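Local coordinates for protein citrate synthase (Pyrobaculum aerophilum, PDB 2IBP) that probably catalyses the condensation of oxaloacetate with acetyl-CoA and water to give citrate and CoA in the tricarboxylic acid cycle, at residues A[66-69]-A[73-76]; A[92-97]-A[121-126]; A[125-130]-A[232-237]; A[149-154]-A[374-379]; A[222-227]-A[380-385]. All coordinates share one frame; numbering follows the deposited sequence.

Contact 1: residues A[66-69]-A[73-76]; sequences SYLI and RLPT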
# COMPACT_ATOMS: atom_id res chain seq x y z
N SER A 66 -21.74 -8.87 4.38
CA SER A 66 -20.77 -7.85 4.75
C SER A 66 -20.85 -7.60 6.26
O SER A 66 -19.82 -7.44 6.94
CB SER A 66 -20.91 -6.57 3.92
OG SER A 66 -22.14 -5.90 4.12
N TYR A 67 -22.07 -7.58 6.79
CA TYR A 67 -22.24 -7.42 8.24
C TYR A 67 -21.51 -8.56 8.94
O TYR A 67 -20.77 -8.33 9.90
CB TYR A 67 -23.72 -7.46 8.62
CG TYR A 67 -23.99 -7.20 10.10
CD1 TYR A 67 -24.41 -5.95 10.52
CD2 TYR A 67 -23.71 -8.16 11.06
CE1 TYR A 67 -24.60 -5.66 11.87
CE2 TYR A 67 -23.90 -7.89 12.41
CZ TYR A 67 -24.34 -6.65 12.80
OH TYR A 67 -24.55 -6.39 14.15
N LEU A 68 -21.78 -9.78 8.51
CA LEU A 68 -21.15 -10.97 9.04
C LEU A 68 -19.62 -10.88 9.02
O LEU A 68 -18.96 -11.12 10.03
CB LEU A 68 -21.61 -12.18 8.25
CG LEU A 68 -20.93 -13.50 8.57
CD1 LEU A 68 -21.17 -13.93 10.03
CD2 LEU A 68 -21.40 -14.59 7.61
N ILE A 69 -19.07 -10.51 7.88
CA ILE A 69 -17.62 -10.43 7.77
C ILE A 69 -17.07 -9.36 8.69
O ILE A 69 -16.10 -9.59 9.39
CB ILE A 69 -17.20 -10.21 6.31
CG1 ILE A 69 -17.48 -11.48 5.50
CG2 ILE A 69 -15.71 -9.88 6.23
CD1 ILE A 69 -17.29 -11.32 3.99
N ARG A 73 -20.57 -12.06 13.18
CA ARG A 73 -21.77 -12.86 13.39
C ARG A 73 -22.92 -12.35 12.54
O ARG A 73 -22.88 -11.24 12.03
CB ARG A 73 -22.19 -12.81 14.85
CG ARG A 73 -22.57 -11.43 15.30
CD ARG A 73 -23.04 -11.46 16.72
NE ARG A 73 -23.30 -10.11 17.19
CZ ARG A 73 -24.42 -9.43 16.94
NH1 ARG A 73 -25.39 -9.96 16.21
NH2 ARG A 73 -24.55 -8.20 17.43
N LEU A 74 -23.96 -13.16 12.42
CA LEU A 74 -25.13 -12.75 11.67
C LEU A 74 -25.91 -11.70 12.45
O LEU A 74 -26.04 -11.80 13.68
CB LEU A 74 -26.03 -13.95 11.36
CG LEU A 74 -25.48 -15.00 10.39
CD1 LEU A 74 -26.37 -16.24 10.36
CD2 LEU A 74 -25.32 -14.40 8.99
N PRO A 75 -26.45 -10.69 11.76
CA PRO A 75 -27.20 -9.64 12.43
C PRO A 75 -28.62 -10.05 12.83
O PRO A 75 -29.24 -10.86 12.15
CB PRO A 75 -27.29 -8.55 11.36
CG PRO A 75 -27.30 -9.29 10.08
CD PRO A 75 -26.35 -10.45 10.31
N THR A 76 -29.14 -9.46 13.90
CA THR A 76 -30.55 -9.64 14.21
C THR A 76 -31.32 -8.78 13.20
O THR A 76 -30.73 -7.96 12.47
CB THR A 76 -30.89 -9.14 15.62
OG1 THR A 76 -30.64 -7.73 15.69
CG2 THR A 76 -30.06 -9.87 16.67
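Leu68 and Arg73 bring their CA atoms to 4.8 Å as the chain leaves helix 62-71 and folds back along its final turns, while the CA atoms of Tyr67 and Pro75 stay 6.9 Å apart. The wider spacing admits an aromatic ring. Tyr67 has CG anti to its own amide nitrogen (chi1 -175°), which carries the ring out to the returning chain, and Pro75 slides past it in the reverse direction. The result is a CH-pi contact: Pro75 CB stands over the middle of the face, 3.5 Å from the centroid of the Tyr67 ring and only 9° off its normal. The ring edge has a different partner, since Tyr67 CD2 lies 3.3 Å from Arg73 O, close to the ring plane. This buried carbonyl has no conventional donor; besides the ring edge it meets the CA-H of Leu68, with Leu68 CA 3.5 Å from Arg73 O. Leu68 presses CD1 on the Arg73 backbone, 3.4 Å from Arg73 C, and sends CD2 toward the methyl end of Leu74. The extended Arg73 side chain runs alongside Tyr67 with its guanidinium turned 63° from the ring; NH1 makes a weak bond to Leu74 O, and NH2 forms a salt bridge with Glu79. The turn thus joins helix 62-71 to helix 77-90, for which Thr76 is the N-cap. On the latter helix Tyr83 meets the Tyr67 ring edge-to-face and Leu80 packs on Pro75, whereas Tyr51 of strand 51-52 lies against both Leu68 and Leu74.

Contact 2: residues A[92-97]-A[121-126]; sequences ELHPAT and GAYDED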
# COMPACT_ATOMS: atom_id res chain seq x y z
N GLU A 92 -23.27 8.04 -0.69
CA GLU A 92 -22.89 9.25 -1.42
C GLU A 92 -21.49 9.69 -1.03
O GLU A 92 -21.06 9.48 0.10
CB GLU A 92 -23.89 10.37 -1.17
CG GLU A 92 -23.65 11.64 -1.98
CD GLU A 92 -23.64 11.42 -3.48
OE1 GLU A 92 -24.68 11.71 -4.13
OE2 GLU A 92 -22.63 10.93 -4.02
N LEU A 93 -20.78 10.25 -2.01
CA LEU A 93 -19.43 10.69 -1.80
C LEU A 93 -19.40 12.18 -1.51
O LEU A 93 -20.29 12.94 -1.90
CB LEU A 93 -18.59 10.39 -3.05
CG LEU A 93 -18.59 8.93 -3.48
CD1 LEU A 93 -17.86 8.78 -4.84
CD2 LEU A 93 -18.00 8.04 -2.40
N HIS A 94 -18.31 12.60 -0.87
CA HIS A 94 -18.04 14.00 -0.58
C HIS A 94 -17.79 14.71 -1.92
O HIS A 94 -17.19 14.14 -2.84
CB HIS A 94 -16.78 14.09 0.29
CG HIS A 94 -16.51 15.47 0.81
ND1 HIS A 94 -15.95 16.47 0.05
CD2 HIS A 94 -16.68 15.99 2.05
CE1 HIS A 94 -15.82 17.56 0.78
NE2 HIS A 94 -16.26 17.30 2.00
N PRO A 95 -18.26 15.96 -2.06
CA PRO A 95 -18.03 16.64 -3.32
C PRO A 95 -16.56 16.65 -3.79
O PRO A 95 -16.31 16.57 -4.98
CB PRO A 95 -18.54 18.06 -3.05
CG PRO A 95 -19.58 17.88 -2.02
CD PRO A 95 -19.10 16.75 -1.14
N ALA A 96 -15.61 16.75 -2.86
CA ALA A 96 -14.20 16.77 -3.22
C ALA A 96 -13.81 15.46 -3.88
O ALA A 96 -13.06 15.43 -4.85
CB ALA A 96 -13.32 17.02 -2.01
N THR A 97 -14.37 14.37 -3.36
CA THR A 97 -14.11 13.04 -3.90
C THR A 97 -14.64 12.94 -5.33
O THR A 97 -13.97 12.44 -6.22
CB THR A 97 -14.79 11.98 -3.04
OG1 THR A 97 -14.32 12.13 -1.69
CG2 THR A 97 -14.50 10.57 -3.55
N GLY A 121 -11.31 9.75 2.44
CA GLY A 121 -10.81 9.65 3.80
C GLY A 121 -10.32 10.98 4.34
O GLY A 121 -10.34 11.25 5.56
N ALA A 122 -9.94 11.86 3.40
CA ALA A 122 -9.33 13.16 3.73
C ALA A 122 -10.27 14.09 4.45
O ALA A 122 -9.85 14.88 5.30
CB ALA A 122 -8.83 13.82 2.47
N TYR A 123 -11.55 14.00 4.12
CA TYR A 123 -12.54 14.89 4.71
C TYR A 123 -13.57 14.18 5.59
O TYR A 123 -14.50 14.82 6.09
CB TYR A 123 -13.23 15.71 3.63
CG TYR A 123 -12.31 16.69 2.95
CD1 TYR A 123 -11.66 17.68 3.68
CD2 TYR A 123 -12.14 16.67 1.58
CE1 TYR A 123 -10.82 18.58 3.06
CE2 TYR A 123 -11.29 17.56 0.95
CZ TYR A 123 -10.64 18.53 1.70
OH TYR A 123 -9.83 19.44 1.08
N ASP A 124 -13.39 12.88 5.80
CA ASP A 124 -14.28 12.09 6.66
C ASP A 124 -14.01 12.47 8.11
O ASP A 124 -12.92 12.25 8.63
CB ASP A 124 -14.03 10.60 6.44
CG ASP A 124 -14.96 9.71 7.26
OD1 ASP A 124 -15.10 9.95 8.47
OD2 ASP A 124 -15.54 8.79 6.67
N GLU A 125 -15.00 13.07 8.77
CA GLU A 125 -14.81 13.55 10.15
C GLU A 125 -14.48 12.44 11.15
O GLU A 125 -13.68 12.64 12.06
CB GLU A 125 -16.05 14.33 10.60
CG GLU A 125 -16.30 15.59 9.78
CD GLU A 125 -17.58 16.32 10.18
OE1 GLU A 125 -18.19 15.96 11.21
OE2 GLU A 125 -17.97 17.26 9.45
N ASP A 126 -15.12 11.30 10.99
CA ASP A 126 -14.84 10.14 11.84
C ASP A 126 -13.39 9.73 11.66
O ASP A 126 -12.71 9.38 12.61
CB ASP A 126 -15.74 8.97 11.46
CG ASP A 126 -17.19 9.20 11.85
OD1 ASP A 126 -17.44 9.91 12.84
OD2 ASP A 126 -18.07 8.62 11.18
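His94 and Tyr123 lay their rings nearly parallel, with planes 23° apart, but slid so far past each other that they barely overlap, the centroids standing 5.0 Å apart. What faces the imidazole is therefore the root of the tyrosine: Tyr123 CB sits over one face in a CH-pi contact, 4.0 Å from the centroid of the His94 ring. Pro95 CD lies against the other face, so the imidazole is sandwiched between two aliphatic carbons. CG of His94 points anti to its amide nitrogen (chi1 -172°), and this swings the ring back beside the helix that starts just after it. There ND1 accepts a hydrogen bond from Ala96 N, 2.9 Å from His94 ND1, with the donor near the imidazole plane and an angle of 161° at the hydrogen. His94 is thus an N-cap for helix 95-103. Its helix also supplies a methyl group, Ala96 CB, which approaches the outer part of the phenol at 3.6 Å from Tyr123 CE2. Beyond this apolar part the phenol reaches the dimer interface, where Tyr123 OH is hydrogen-bonded to Asn103 O and Lys106 N of the second subunit. Replacing His94 with an alanine would probably leave Ala96 N without its cap and Tyr123 CB without the ring it rests on. The chemistry joins two roles in one imidazole: because ND1 accepts from a backbone amide at a helix start, its lone pair must be available, which suggests that the ring is neutral with its proton on NE2, its faces serving dispersion while its edge serves the cap.

Contact 3: residues A[125-130]-A[232-237]; sequences EDNQKL and DLYSSV
Asn127 reaches from helix 125-135 to Asp232, the N-cap residue of helix 233-244, and binds the very oxygen that does the capping. On the tight side, Asn127 ND2 donates to Asp232 OD2 over 3.1 Å in an almost straight bond (172° at the hydrogen). Ser235 N donates to the same Asp232 OD2 over 3.0 Å. Both donors stand well out of the carboxylate plane and come from opposite faces, so they grip OD2 between them. The planes of amide and carboxylate are 66° apart, which lets an N-H lying in the amide plane point onto a carboxylate face. Tyr234 closes this side, with its CD2 3.5 Å from Asn127 ND2, and the amide nitrogen has a further partner in Gly121 O. The second carboxylate oxygen, OD1, forms a salt bridge with Lys245 of the second subunit, tying the cap to the dimer. With an alanine at Asp232, Ser235 N and that lysine would probably lose their acceptor, and the Asn127 amide would be freer to turn. The other side of the contact is looser: here the segments are joined by a water, which donates to Asn127 OD1 at 2.7 Å and accepts from Leu233 N at 2.9 Å.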
# COMPACT_ATOMS: atom_id res chain seq x y z
N GLU A 125 -15.00 13.07 8.77
CA GLU A 125 -14.81 13.55 10.15
C GLU A 125 -14.48 12.44 11.15
O GLU A 125 -13.68 12.64 12.06
CB GLU A 125 -16.05 14.33 10.60
CG GLU A 125 -16.30 15.59 9.78
CD GLU A 125 -17.58 16.32 10.18
OE1 GLU A 125 -18.19 15.96 11.21
OE2 GLU A 125 -17.97 17.26 9.45
N ASP A 126 -15.12 11.30 10.99
CA ASP A 126 -14.84 10.14 11.84
C ASP A 126 -13.39 9.73 11.66
O ASP A 126 -12.71 9.38 12.61
CB ASP A 126 -15.74 8.97 11.46
CG ASP A 126 -17.19 9.20 11.85
OD1 ASP A 126 -17.44 9.91 12.84
OD2 ASP A 126 -18.07 8.62 11.18
N ASN A 127 -12.96 9.66 10.42
CA ASN A 127 -11.61 9.27 10.13
C ASN A 127 -10.65 10.24 10.83
O ASN A 127 -9.67 9.81 11.42
CB ASN A 127 -11.36 9.28 8.62
CG ASN A 127 -10.16 8.43 8.21
OD1 ASN A 127 -9.97 7.33 8.72
ND2 ASN A 127 -9.45 8.88 7.16
N GLN A 128 -10.89 11.54 10.68
CA GLN A 128 -10.04 12.55 11.33
C GLN A 128 -9.95 12.32 12.85
O GLN A 128 -8.87 12.37 13.44
CB GLN A 128 -10.53 13.97 11.06
CG GLN A 128 -10.75 14.30 9.58
CD GLN A 128 -9.67 13.77 8.65
OE1 GLN A 128 -8.49 14.14 8.76
NE2 GLN A 128 -10.08 12.96 7.69
N LYS A 129 -11.09 12.02 13.45
CA LYS A 129 -11.16 11.78 14.88
C LYS A 129 -10.37 10.54 15.25
O LYS A 129 -9.66 10.52 16.25
CB LYS A 129 -12.62 11.66 15.32
CG LYS A 129 -12.82 11.63 16.81
CD LYS A 129 -14.30 11.68 17.16
CE LYS A 129 -14.52 11.77 18.67
NZ LYS A 129 -14.00 10.58 19.40
N LEU A 130 -10.46 9.50 14.43
CA LEU A 130 -9.73 8.27 14.71
C LEU A 130 -8.25 8.49 14.54
O LEU A 130 -7.46 8.00 15.34
CB LEU A 130 -10.24 7.11 13.84
CG LEU A 130 -9.60 5.75 14.14
CD1 LEU A 130 -9.69 5.34 15.61
CD2 LEU A 130 -10.21 4.68 13.25
N ASP A 232 -4.63 5.31 8.56
CA ASP A 232 -6.07 5.22 8.56
C ASP A 232 -6.65 4.16 7.64
O ASP A 232 -6.01 3.72 6.69
CB ASP A 232 -6.67 6.57 8.24
CG ASP A 232 -6.41 6.98 6.82
OD1 ASP A 232 -5.27 7.42 6.50
OD2 ASP A 232 -7.36 6.88 6.02
N LEU A 233 -7.90 3.80 7.91
CA LEU A 233 -8.59 2.77 7.13
C LEU A 233 -8.73 3.08 5.67
O LEU A 233 -8.63 2.18 4.82
CB LEU A 233 -9.95 2.47 7.74
CG LEU A 233 -9.89 1.63 9.01
CD1 LEU A 233 -11.13 1.83 9.89
CD2 LEU A 233 -9.68 0.17 8.65
N TYR A 234 -8.99 4.35 5.33
CA TYR A 234 -9.09 4.71 3.94
C TYR A 234 -7.74 4.49 3.26
O TYR A 234 -7.68 3.95 2.16
CB TYR A 234 -9.53 6.15 3.79
CG TYR A 234 -11.00 6.41 4.07
CD1 TYR A 234 -11.91 6.51 3.02
CD2 TYR A 234 -11.46 6.67 5.35
CE1 TYR A 234 -13.23 6.82 3.23
CE2 TYR A 234 -12.81 6.95 5.58
CZ TYR A 234 -13.68 7.04 4.52
OH TYR A 234 -15.02 7.35 4.70
N SER A 235 -6.67 4.97 3.87
CA SER A 235 -5.34 4.79 3.29
C SER A 235 -4.98 3.31 3.14
O SER A 235 -4.38 2.90 2.13
CB SER A 235 -4.31 5.53 4.14
OG SER A 235 -4.57 6.92 4.03
N SER A 236 -5.38 2.50 4.11
CA SER A 236 -5.12 1.06 4.03
C SER A 236 -5.86 0.44 2.83
O SER A 236 -5.32 -0.40 2.10
CB SER A 236 -5.53 0.39 5.33
OG SER A 236 -4.73 0.89 6.41
N VAL A 237 -7.10 0.87 2.62
CA VAL A 237 -7.87 0.39 1.49
C VAL A 237 -7.28 0.89 0.17
O VAL A 237 -7.17 0.12 -0.80
CB VAL A 237 -9.37 0.71 1.62
CG1 VAL A 237 -10.11 0.43 0.30
CG2 VAL A 237 -9.95 -0.12 2.74
O HOH W 1 -8.95 5.24 10.16

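Contact 4: residues A[149-154]-A[374-379]; sequences RIAEKL and GWVAHV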
# COMPACT_ATOMS: atom_id res chain seq x y z
N ARG A 149 -17.51 2.34 12.04
CA ARG A 149 -18.27 3.30 11.24
C ARG A 149 -17.53 3.53 9.91
O ARG A 149 -18.13 3.54 8.84
CB ARG A 149 -18.42 4.62 12.00
CG ARG A 149 -19.58 5.52 11.58
CD ARG A 149 -19.68 6.76 12.51
NE ARG A 149 -19.66 6.37 13.92
CZ ARG A 149 -19.42 7.21 14.94
NH1 ARG A 149 -19.15 8.49 14.72
NH2 ARG A 149 -19.40 6.74 16.18
N ILE A 150 -16.22 3.75 10.00
CA ILE A 150 -15.38 4.00 8.82
C ILE A 150 -15.36 2.79 7.90
O ILE A 150 -15.43 2.93 6.66
CB ILE A 150 -13.96 4.42 9.22
CG1 ILE A 150 -14.03 5.76 9.97
CG2 ILE A 150 -13.05 4.52 7.99
CD1 ILE A 150 -12.82 6.09 10.84
N ALA A 151 -15.23 1.61 8.49
CA ALA A 151 -15.25 0.36 7.73
C ALA A 151 -16.57 0.25 6.94
O ALA A 151 -16.56 -0.05 5.74
CB ALA A 151 -15.06 -0.84 8.64
N GLU A 152 -17.69 0.55 7.59
CA GLU A 152 -18.99 0.53 6.90
C GLU A 152 -19.03 1.54 5.73
O GLU A 152 -19.50 1.23 4.65
CB GLU A 152 -20.12 0.85 7.88
CG GLU A 152 -20.35 -0.23 8.88
CD GLU A 152 -21.53 0.04 9.79
OE1 GLU A 152 -22.19 1.10 9.65
OE2 GLU A 152 -21.83 -0.85 10.61
N LYS A 153 -18.46 2.71 5.95
CA LYS A 153 -18.45 3.73 4.92
C LYS A 153 -17.67 3.26 3.71
O LYS A 153 -18.07 3.49 2.58
CB LYS A 153 -17.85 5.03 5.43
CG LYS A 153 -18.74 5.77 6.38
CD LYS A 153 -18.00 6.95 6.92
CE LYS A 153 -18.80 7.71 7.92
NZ LYS A 153 -17.92 8.79 8.48
N LEU A 154 -16.52 2.64 3.95
CA LEU A 154 -15.71 2.14 2.83
C LEU A 154 -16.45 1.07 2.00
O LEU A 154 -16.41 1.08 0.77
CB LEU A 154 -14.40 1.58 3.39
CG LEU A 154 -13.38 2.68 3.68
CD1 LEU A 154 -12.36 2.31 4.74
CD2 LEU A 154 -12.67 3.16 2.40
N GLY A 374 -13.71 -7.54 3.29
CA GLY A 374 -12.66 -8.40 3.81
C GLY A 374 -11.47 -7.55 4.24
O GLY A 374 -10.92 -7.73 5.31
N TRP A 375 -11.08 -6.59 3.41
CA TRP A 375 -9.93 -5.75 3.73
C TRP A 375 -10.13 -5.04 5.06
O TRP A 375 -9.26 -5.12 5.93
CB TRP A 375 -9.66 -4.72 2.65
CG TRP A 375 -9.22 -5.28 1.35
CD1 TRP A 375 -8.47 -6.38 1.14
CD2 TRP A 375 -9.35 -4.63 0.07
NE1 TRP A 375 -8.21 -6.52 -0.20
CE2 TRP A 375 -8.75 -5.47 -0.88
CE3 TRP A 375 -9.96 -3.45 -0.36
CZ2 TRP A 375 -8.73 -5.16 -2.23
CZ3 TRP A 375 -9.97 -3.16 -1.72
CH2 TRP A 375 -9.36 -4.02 -2.63
N VAL A 376 -11.26 -4.35 5.20
CA VAL A 376 -11.50 -3.60 6.44
C VAL A 376 -11.64 -4.54 7.66
O VAL A 376 -11.10 -4.25 8.74
CB VAL A 376 -12.63 -2.56 6.33
CG1 VAL A 376 -12.30 -1.55 5.25
CG2 VAL A 376 -13.98 -3.25 6.04
N ALA A 377 -12.29 -5.68 7.48
CA ALA A 377 -12.41 -6.65 8.58
C ALA A 377 -11.03 -7.12 9.01
O ALA A 377 -10.75 -7.30 10.19
CB ALA A 377 -13.26 -7.85 8.15
N HIS A 378 -10.17 -7.38 8.02
CA HIS A 378 -8.82 -7.85 8.31
C HIS A 378 -8.00 -6.81 9.06
O HIS A 378 -7.31 -7.14 10.00
CB HIS A 378 -8.09 -8.28 7.05
CG HIS A 378 -8.35 -9.69 6.65
ND1 HIS A 378 -7.65 -10.76 7.19
CD2 HIS A 378 -9.18 -10.23 5.73
CE1 HIS A 378 -8.07 -11.88 6.65
NE2 HIS A 378 -9.01 -11.59 5.77
N VAL A 379 -8.15 -5.55 8.66
CA VAL A 379 -7.46 -4.45 9.35
C VAL A 379 -7.91 -4.36 10.80
O VAL A 379 -7.09 -4.35 11.72
CB VAL A 379 -7.66 -3.11 8.65
CG1 VAL A 379 -7.22 -1.95 9.58
CG2 VAL A 379 -6.88 -3.11 7.33
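Ala151 and Val376 face each other where two long helices, 141-169 and 363-382, pack within the largely helical fold of citrate synthase. Their CA atoms are 5.6 Å apart, a short separation that the small alanine permits. Apolar contact is the one kind of interaction between the segments, and all of it centres on Val376. Its two methyls divide the work. CG2, placed between the backbone nitrogen and the carbonyl carbon, meets the alanine methyl, with Val376 CG2 3.7 Å from Ala151 CB; CB of Val376 is itself 3.8 Å from Ala151 CB, so the valine stem takes part as well as its tip. CG1, anti to the carbonyl carbon (chi1 -60°), turns instead toward the next turn of the other helix and touches one branch of the leucine there, which crosses it at a slant. Val376 thus spans Ala151 and Leu154, residues three apart on helix 141-169, with one methyl on each. The second kind of interaction lies within each helix: regular backbone bonds, such as Leu154 N to Ile150 O, already pair the main-chain groups, so the interface can be purely hydrocarbon. Charged groups form a third class and look elsewhere. Lys153 forms salt bridges with Asp124 and Asp126, and Glu152 pairs with Arg86. Other helices pack around the pair: Tyr234 of helix 233-244 lies on Leu154 and Ile150, and helix 218-227 receives Trp375 and Val379. At the leucine end, the contact comes down to one methyl pair, Leu154 CD1 and Val376 CG1, 3.9 Å apart.

Contact 5: residues A[222-227]-A[380-385]; sequences AAHVVA and LEYWEN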
# COMPACT_ATOMS: atom_id res chain seq x y z
N ALA A 222 -1.23 -5.84 1.81
CA ALA A 222 -0.90 -4.42 1.68
C ALA A 222 -1.68 -3.61 2.71
O ALA A 222 -1.14 -2.73 3.37
CB ALA A 222 -1.20 -3.90 0.29
N ALA A 223 -2.97 -3.92 2.85
CA ALA A 223 -3.81 -3.25 3.85
C ALA A 223 -3.24 -3.48 5.26
O ALA A 223 -3.24 -2.54 6.08
CB ALA A 223 -5.23 -3.77 3.76
N HIS A 224 -2.77 -4.69 5.55
CA HIS A 224 -2.16 -4.98 6.85
C HIS A 224 -0.92 -4.15 7.08
O HIS A 224 -0.67 -3.66 8.17
CB HIS A 224 -1.74 -6.43 7.00
CG HIS A 224 -2.86 -7.36 7.37
ND1 HIS A 224 -3.70 -7.92 6.43
CD2 HIS A 224 -3.23 -7.88 8.56
CE1 HIS A 224 -4.53 -8.75 7.04
NE2 HIS A 224 -4.28 -8.73 8.33
N VAL A 225 -0.07 -4.08 6.06
CA VAL A 225 1.21 -3.36 6.23
C VAL A 225 0.96 -1.88 6.52
O VAL A 225 1.56 -1.30 7.41
CB VAL A 225 2.11 -3.56 5.01
CG1 VAL A 225 3.37 -2.68 5.13
CG2 VAL A 225 2.51 -5.01 4.89
N VAL A 226 0.05 -1.29 5.77
CA VAL A 226 -0.30 0.09 5.95
C VAL A 226 -0.98 0.28 7.30
O VAL A 226 -0.59 1.14 8.07
CB VAL A 226 -1.18 0.61 4.80
CG1 VAL A 226 -1.77 1.98 5.14
CG2 VAL A 226 -0.37 0.65 3.51
N ALA A 227 -1.95 -0.57 7.61
CA ALA A 227 -2.65 -0.45 8.88
C ALA A 227 -1.73 -0.66 10.07
O ALA A 227 -1.96 -0.09 11.14
CB ALA A 227 -3.81 -1.42 8.95
N LEU A 380 -9.23 -4.33 11.00
CA LEU A 380 -9.76 -4.24 12.36
C LEU A 380 -9.31 -5.42 13.20
O LEU A 380 -8.99 -5.25 14.38
CB LEU A 380 -11.27 -4.10 12.34
CG LEU A 380 -11.75 -2.83 11.64
CD1 LEU A 380 -13.26 -2.79 11.56
CD2 LEU A 380 -11.21 -1.57 12.28
N GLU A 381 -9.27 -6.60 12.61
CA GLU A 381 -8.80 -7.77 13.32
C GLU A 381 -7.34 -7.60 13.75
O GLU A 381 -6.98 -7.86 14.89
CB GLU A 381 -8.96 -9.02 12.47
CG GLU A 381 -8.53 -10.28 13.16
CD GLU A 381 -8.82 -11.49 12.32
OE1 GLU A 381 -8.19 -11.62 11.25
OE2 GLU A 381 -9.66 -12.32 12.75
N TYR A 382 -6.50 -7.13 12.83
CA TYR A 382 -5.08 -6.93 13.14
C TYR A 382 -4.92 -5.92 14.26
O TYR A 382 -4.05 -6.07 15.12
CB TYR A 382 -4.32 -6.48 11.90
CG TYR A 382 -2.83 -6.61 12.07
CD1 TYR A 382 -2.25 -7.86 12.15
CD2 TYR A 382 -2.01 -5.49 12.17
CE1 TYR A 382 -0.89 -8.01 12.34
CE2 TYR A 382 -0.63 -5.62 12.32
CZ TYR A 382 -0.09 -6.89 12.43
OH TYR A 382 1.26 -7.07 12.63
N TRP A 383 -5.72 -4.86 14.21
CA TRP A 383 -5.67 -3.82 15.22
C TRP A 383 -6.05 -4.28 16.63
O TRP A 383 -5.89 -3.53 17.59
CB TRP A 383 -6.52 -2.62 14.83
CG TRP A 383 -5.91 -1.75 13.78
CD1 TRP A 383 -4.62 -1.77 13.33
CD2 TRP A 383 -6.50 -0.55 13.24
NE1 TRP A 383 -4.41 -0.73 12.47
CE2 TRP A 383 -5.53 0.05 12.41
CE3 TRP A 383 -7.76 0.05 13.36
CZ2 TRP A 383 -5.78 1.23 11.71
CZ3 TRP A 383 -8.00 1.22 12.67
CH2 TRP A 383 -7.01 1.80 11.85
N GLU A 384 -6.62 -5.48 16.75
CA GLU A 384 -6.86 -6.04 18.08
C GLU A 384 -5.54 -6.43 18.76
O GLU A 384 -5.49 -6.62 19.97
CB GLU A 384 -7.78 -7.26 18.01
CG GLU A 384 -9.20 -6.88 17.67
CD GLU A 384 -9.83 -6.03 18.75
OE1 GLU A 384 -10.02 -6.53 19.88
OE2 GLU A 384 -10.15 -4.85 18.48
N ASN A 385 -4.47 -6.57 17.98
CA ASN A 385 -3.15 -6.85 18.53
C ASN A 385 -2.16 -6.37 17.49
O ASN A 385 -1.52 -7.17 16.81
CB ASN A 385 -2.93 -8.33 18.82
CG ASN A 385 -1.64 -8.58 19.60
OD1 ASN A 385 -1.06 -7.65 20.16
ND2 ASN A 385 -1.24 -9.84 19.69
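His224 is the first residue of 222-227 to touch 380-385, and it does so with the edge of its ring. Its CD2 approaches the phenol of Tyr382, with His224 CD2 3.7 Å from Tyr382 CD1. The planes stand at 78° and the centroids 5.4 Å apart, an edge-to-face pair displaced from the ring centre toward the CB end, since Tyr382 CB and CG are about as near as CD1. The imidazole is held from both nitrogens: ND1 is bonded to Thr220 O, one turn back on the same helix, and NE2 to Lys32 NZ. These bonds fix its rotation and leave a carbon to meet the tyrosine. Tyr382 has CG anti to its amide nitrogen (chi1 -165°), which brings its ring across to the histidine, while its hydroxyl bonds to Arg387 O. One helical turn further on, Ala227 ends helix 218-227 and is met by Trp383. The indole N-H donates to the main chain, Trp383 NE1 lying 2.9 Å from Ala227 O, with an angle of 173° at the hydrogen. The oxygen lies in the indole plane, yet the donor stands well above the carbonyl plane. A terminal carbonyl of the helix thereby gains a side-chain donor, and the alanine methyl packs close by, out of the indole plane, with Ala227 CB 3.6 Å from Trp383 NE1. Around this junction, helix 233-244 lays Leu233 on Trp383 and Ser236 on Ala227, Tyr139 meets the indole edge-to-face, and helix 363-382 adds Val379 against Ala223 and Ala227 just before its chain reaches Tyr382.

Contact 4 lies in the middle of the set and touches each of the other four. Contacts 2 and 3 share Glu125 and Asp126, with centres about 10 Å apart, and Asp124 OD2 lies 2.5 Å from Tyr234 OH. Both reach contact 4 through Asp126, whose OD2 is 2.7 Å from Lys153 NZ. Contacts 4 and 5 use successive parts of helix 363-382, their centres about 11 Å apart, and Leu233 of contact 3 packs on Val379 of contact 4. Contact 1 touches contact 4 through Ile69 O, 3.5 Å from Ala377 CB. All lie away from the predicted catalytic residues His289 and Asp346; every one except contact 4 also meets the second subunit.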